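Local coordinates for GTP cyclohydrolase 1 type 2 homolog (Escherichia coli, Escherichia coli O157:H7, PDB 1NMO), which may take part in degrading radiation-damaged nucleotides and carries a dinuclear metal site in each subunit of a toroidal hexamer, at residues M1-K13 and N25-I38. Sequence-based numbering, arbitrary orientation.
Sequences MKNTELEQLINEK and NGLQVEGKETVQKI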
# COMPACT_ATOMS: atom_id res chain seq x y z
N MSE A 1 46.61 22.09 -5.20
CA MSE A 1 46.88 22.78 -3.91
C MSE A 1 47.32 21.69 -2.93
O MSE A 1 46.92 20.54 -3.08
CB MSE A 1 45.58 23.43 -3.43
CG MSE A 1 45.74 24.27 -2.24
SE MSE A 1 44.09 25.15 -1.66
CE MSE A 1 43.51 25.95 -3.39
N LYS A 2 48.13 22.04 -1.94
CA LYS A 2 48.60 21.05 -0.96
C LYS A 2 47.57 20.78 0.10
O LYS A 2 47.06 21.74 0.66
CB LYS A 2 49.87 21.56 -0.24
CG LYS A 2 51.11 21.75 -1.14
CD LYS A 2 52.39 21.88 -0.24
CE LYS A 2 53.59 22.45 -1.03
NZ LYS A 2 54.03 21.49 -2.08
N ASN A 3 47.35 19.51 0.47
CA ASN A 3 46.35 19.26 1.49
C ASN A 3 46.43 20.22 2.69
O ASN A 3 45.41 20.62 3.23
CB ASN A 3 46.41 17.81 1.97
CG ASN A 3 47.83 17.36 2.32
OD1 ASN A 3 48.75 18.13 2.16
ND2 ASN A 3 47.99 16.13 2.75
N THR A 4 47.63 20.64 3.11
CA THR A 4 47.70 21.51 4.31
C THR A 4 47.34 22.97 4.03
O THR A 4 46.99 23.73 4.94
CB THR A 4 49.06 21.48 4.86
OG1 THR A 4 49.96 21.70 3.76
CG2 THR A 4 49.36 20.12 5.57
N GLU A 5 47.48 23.37 2.77
CA GLU A 5 47.15 24.70 2.31
C GLU A 5 45.67 24.74 2.25
O GLU A 5 45.09 25.66 2.74
CB GLU A 5 47.66 24.93 0.89
CG GLU A 5 48.91 25.75 0.87
CD GLU A 5 49.82 25.43 -0.32
OE1 GLU A 5 49.36 25.02 -1.43
OE2 GLU A 5 51.02 25.64 -0.14
N LEU A 6 45.02 23.74 1.66
CA LEU A 6 43.57 23.78 1.63
C LEU A 6 43.01 23.71 3.06
O LEU A 6 41.98 24.26 3.33
CB LEU A 6 43.01 22.65 0.77
CG LEU A 6 41.51 22.26 0.77
CD1 LEU A 6 40.65 23.50 0.32
CD2 LEU A 6 41.24 21.07 -0.15
N GLU A 7 43.70 23.10 4.02
CA GLU A 7 43.10 23.07 5.34
C GLU A 7 43.22 24.50 5.85
O GLU A 7 42.24 25.11 6.37
CB GLU A 7 43.86 22.11 6.27
CG GLU A 7 43.52 22.26 7.77
CD GLU A 7 44.42 21.36 8.63
OE1 GLU A 7 45.64 21.36 8.36
OE2 GLU A 7 43.94 20.65 9.57
N GLN A 8 44.42 25.07 5.75
CA GLN A 8 44.61 26.48 6.20
C GLN A 8 43.62 27.46 5.49
O GLN A 8 43.09 28.43 6.08
CB GLN A 8 46.06 26.97 5.92
CG GLN A 8 46.22 28.49 6.20
CD GLN A 8 47.50 29.12 5.60
OE1 GLN A 8 47.99 28.74 4.50
NE2 GLN A 8 48.03 30.11 6.31
N LEU A 9 43.34 27.20 4.23
CA LEU A 9 42.43 28.10 3.52
C LEU A 9 41.00 28.15 4.12
O LEU A 9 40.40 29.23 4.32
CB LEU A 9 42.38 27.68 2.05
CG LEU A 9 41.39 28.56 1.29
CD1 LEU A 9 41.92 30.04 1.20
CD2 LEU A 9 41.22 28.01 -0.05
N ILE A 10 40.43 26.98 4.38
CA ILE A 10 39.06 26.90 4.90
C ILE A 10 39.11 27.34 6.32
O ILE A 10 38.28 28.10 6.77
CB ILE A 10 38.47 25.43 4.88
CG1 ILE A 10 38.65 24.79 3.53
CG2 ILE A 10 36.98 25.48 5.16
CD1 ILE A 10 38.48 25.78 2.58
N ASN A 11 40.13 26.88 7.02
CA ASN A 11 40.29 27.25 8.40
C ASN A 11 40.23 28.75 8.57
O ASN A 11 39.45 29.26 9.41
CB ASN A 11 41.60 26.72 8.85
CG ASN A 11 41.46 25.44 9.62
OD1 ASN A 11 40.35 24.90 9.83
ND2 ASN A 11 42.60 24.94 10.08
N GLU A 12 41.04 29.50 7.80
CA GLU A 12 40.96 30.96 7.96
C GLU A 12 39.63 31.56 7.52
O GLU A 12 39.14 32.49 8.17
CB GLU A 12 42.13 31.68 7.25
CG GLU A 12 43.41 31.65 8.18
CD GLU A 12 44.72 31.76 7.38
OE1 GLU A 12 44.67 32.20 6.19
OE2 GLU A 12 45.82 31.41 7.95
N LYS A 13 39.02 31.01 6.48
CA LYS A 13 37.72 31.54 6.01
C LYS A 13 36.62 31.30 7.04
O LYS A 13 35.81 32.19 7.35
CB LYS A 13 37.37 30.89 4.67
CG LYS A 13 35.98 31.29 4.04
CD LYS A 13 35.78 32.81 3.82
CE LYS A 13 34.51 33.13 3.02
NZ LYS A 13 34.31 34.67 2.63
N ASN A 25 38.47 20.15 14.02
CA ASN A 25 38.09 20.72 12.73
C ASN A 25 39.39 20.80 11.83
O ASN A 25 40.52 20.98 12.34
CB ASN A 25 37.40 22.08 12.94
CG ASN A 25 36.03 21.95 13.54
OD1 ASN A 25 35.14 21.24 12.96
ND2 ASN A 25 35.78 22.67 14.70
N GLY A 26 39.23 20.62 10.50
CA GLY A 26 40.38 20.67 9.60
C GLY A 26 40.66 19.32 8.94
O GLY A 26 39.71 18.57 8.66
N LEU A 27 41.95 19.00 8.73
CA LEU A 27 42.34 17.70 8.10
C LEU A 27 42.07 16.61 9.14
O LEU A 27 42.74 16.63 10.17
CB LEU A 27 43.85 17.65 7.87
CG LEU A 27 44.25 17.29 6.46
CD1 LEU A 27 45.67 16.82 6.48
CD2 LEU A 27 43.34 16.27 5.88
N GLN A 28 41.17 15.68 8.94
CA GLN A 28 41.06 14.69 10.01
C GLN A 28 41.79 13.39 9.64
O GLN A 28 42.17 12.60 10.50
CB GLN A 28 39.61 14.38 10.32
CG GLN A 28 38.80 15.62 10.73
CD GLN A 28 37.40 15.19 11.15
OE1 GLN A 28 37.01 14.03 10.91
NE2 GLN A 28 36.66 16.10 11.77
N VAL A 29 41.99 13.15 8.35
CA VAL A 29 42.68 11.89 8.01
C VAL A 29 43.51 12.32 6.85
O VAL A 29 42.99 12.68 5.81
CB VAL A 29 41.70 10.77 7.59
CG1 VAL A 29 42.48 9.45 7.39
CG2 VAL A 29 40.59 10.59 8.70
N GLU A 30 44.82 12.34 7.04
CA GLU A 30 45.73 12.75 5.98
C GLU A 30 45.83 11.73 4.85
O GLU A 30 45.83 10.52 5.10
CB GLU A 30 47.11 12.94 6.56
CG GLU A 30 48.02 13.74 5.76
CD GLU A 30 49.43 13.65 6.30
OE1 GLU A 30 49.59 13.29 7.52
OE2 GLU A 30 50.37 13.95 5.52
N GLY A 31 45.97 12.25 3.62
CA GLY A 31 46.12 11.45 2.41
C GLY A 31 47.18 12.07 1.47
O GLY A 31 48.18 12.62 1.96
N LYS A 32 47.01 11.92 0.13
CA LYS A 32 48.00 12.43 -0.84
C LYS A 32 48.16 13.93 -0.67
O LYS A 32 47.20 14.68 -0.44
CB LYS A 32 47.59 12.11 -2.26
CG LYS A 32 46.24 12.62 -2.52
CD LYS A 32 45.75 12.49 -3.97
CE LYS A 32 45.89 11.09 -4.54
NZ LYS A 32 44.60 10.79 -5.26
N GLU A 33 49.39 14.38 -0.77
CA GLU A 33 49.65 15.81 -0.54
C GLU A 33 48.95 16.74 -1.55
O GLU A 33 48.41 17.79 -1.18
CB GLU A 33 51.18 16.05 -0.54
CG GLU A 33 51.55 17.49 -0.71
CD GLU A 33 52.98 17.71 -0.34
OE1 GLU A 33 53.27 17.59 0.90
OE2 GLU A 33 53.80 17.97 -1.26
N THR A 34 48.95 16.35 -2.80
CA THR A 34 48.34 17.16 -3.85
C THR A 34 46.85 16.89 -4.04
O THR A 34 46.46 15.80 -4.51
CB THR A 34 49.10 16.88 -5.17
OG1 THR A 34 50.50 17.08 -4.91
CG2 THR A 34 48.67 17.84 -6.28
N VAL A 35 46.03 17.88 -3.70
CA VAL A 35 44.57 17.76 -3.84
C VAL A 35 44.01 18.61 -4.97
O VAL A 35 44.20 19.84 -4.99
CB VAL A 35 43.86 18.21 -2.54
CG1 VAL A 35 42.36 18.41 -2.85
CG2 VAL A 35 44.03 17.16 -1.41
N GLN A 36 43.34 17.98 -5.91
CA GLN A 36 42.73 18.66 -7.04
C GLN A 36 41.23 18.36 -7.18
O GLN A 36 40.43 19.27 -7.40
CB GLN A 36 43.38 18.27 -8.37
CG GLN A 36 42.55 18.78 -9.58
CD GLN A 36 42.27 20.37 -9.59
OE1 GLN A 36 41.28 20.88 -10.25
NE2 GLN A 36 43.16 21.15 -8.86
N LYS A 37 40.84 17.09 -7.04
CA LYS A 37 39.45 16.65 -7.21
C LYS A 37 38.81 16.46 -5.82
O LYS A 37 39.37 15.74 -4.98
CB LYS A 37 39.48 15.33 -8.02
CG LYS A 37 38.13 14.68 -8.23
CD LYS A 37 37.44 15.04 -9.54
CE LYS A 37 35.94 14.66 -9.49
NZ LYS A 37 35.00 15.47 -10.46
N ILE A 38 37.67 17.12 -5.54
CA ILE A 38 37.09 17.04 -4.20
C ILE A 38 35.59 16.70 -4.17
O ILE A 38 34.80 17.29 -4.95
CB ILE A 38 37.30 18.38 -3.46
CG1 ILE A 38 38.75 18.77 -3.46
CG2 ILE A 38 36.99 18.25 -2.04
CD1 ILE A 38 39.01 19.84 -2.42
O HOH W 1 50.41 14.04 2.71
O HOH W 2 42.74 22.69 11.65
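Glu7 and Leu27 meet where the N-terminal helix 3-13 runs over strand 26-29, an outer strand of a mixed five-stranded sheet. With CG anti to the backbone N (chi1 166°) and the chain extended beyond it, Glu7 carries OE2 to the amide of Leu27. The bond, 2.7 Å from Leu27 N to Glu7 OE2, is nearly straight at 175°, yet it enters from above the carboxylate plane. The Glu7 side chain crosses that of Leu27 at about a right angle, and its OE2 passes close to the CA of Gly26, which has no side chain to obstruct it. A water joins Glu7 OE2 to Asn11 ND2 and Asn25 O, while Asn11 OD1 turns to Trp96.

At the other end of the contact the chain before the helix pairs with 33-35 in a single beta bridge. Val35 N donates to Met1 O at 2.9 Å, and Asn3 N, in the first turn of the helix, reaches Glu33 O at 2.6 Å in the carbonyl plane. Beside this bridge Lys2 and Glu33 run side by side into a long salt bridge, NZ to OE2 3.6 Å. Asn3 ND2 shares a water with Glu30 OE2 and Gly31 O.

On the sheet-facing side of the helix Leu6 and Ile38 touch tip to tip, CD2 to CD1 at a tight 3.4 Å, and Leu6 crosses Val35; Tyr94 and Leu230 also pack against Leu6.

Direct bonds therefore hold the N-terminal helix of this NIF3-family protein against both the edge strand of its mixed sheet and the loop 30-36, and the bond from Leu27 N would be expected to favour the charged form of Glu7.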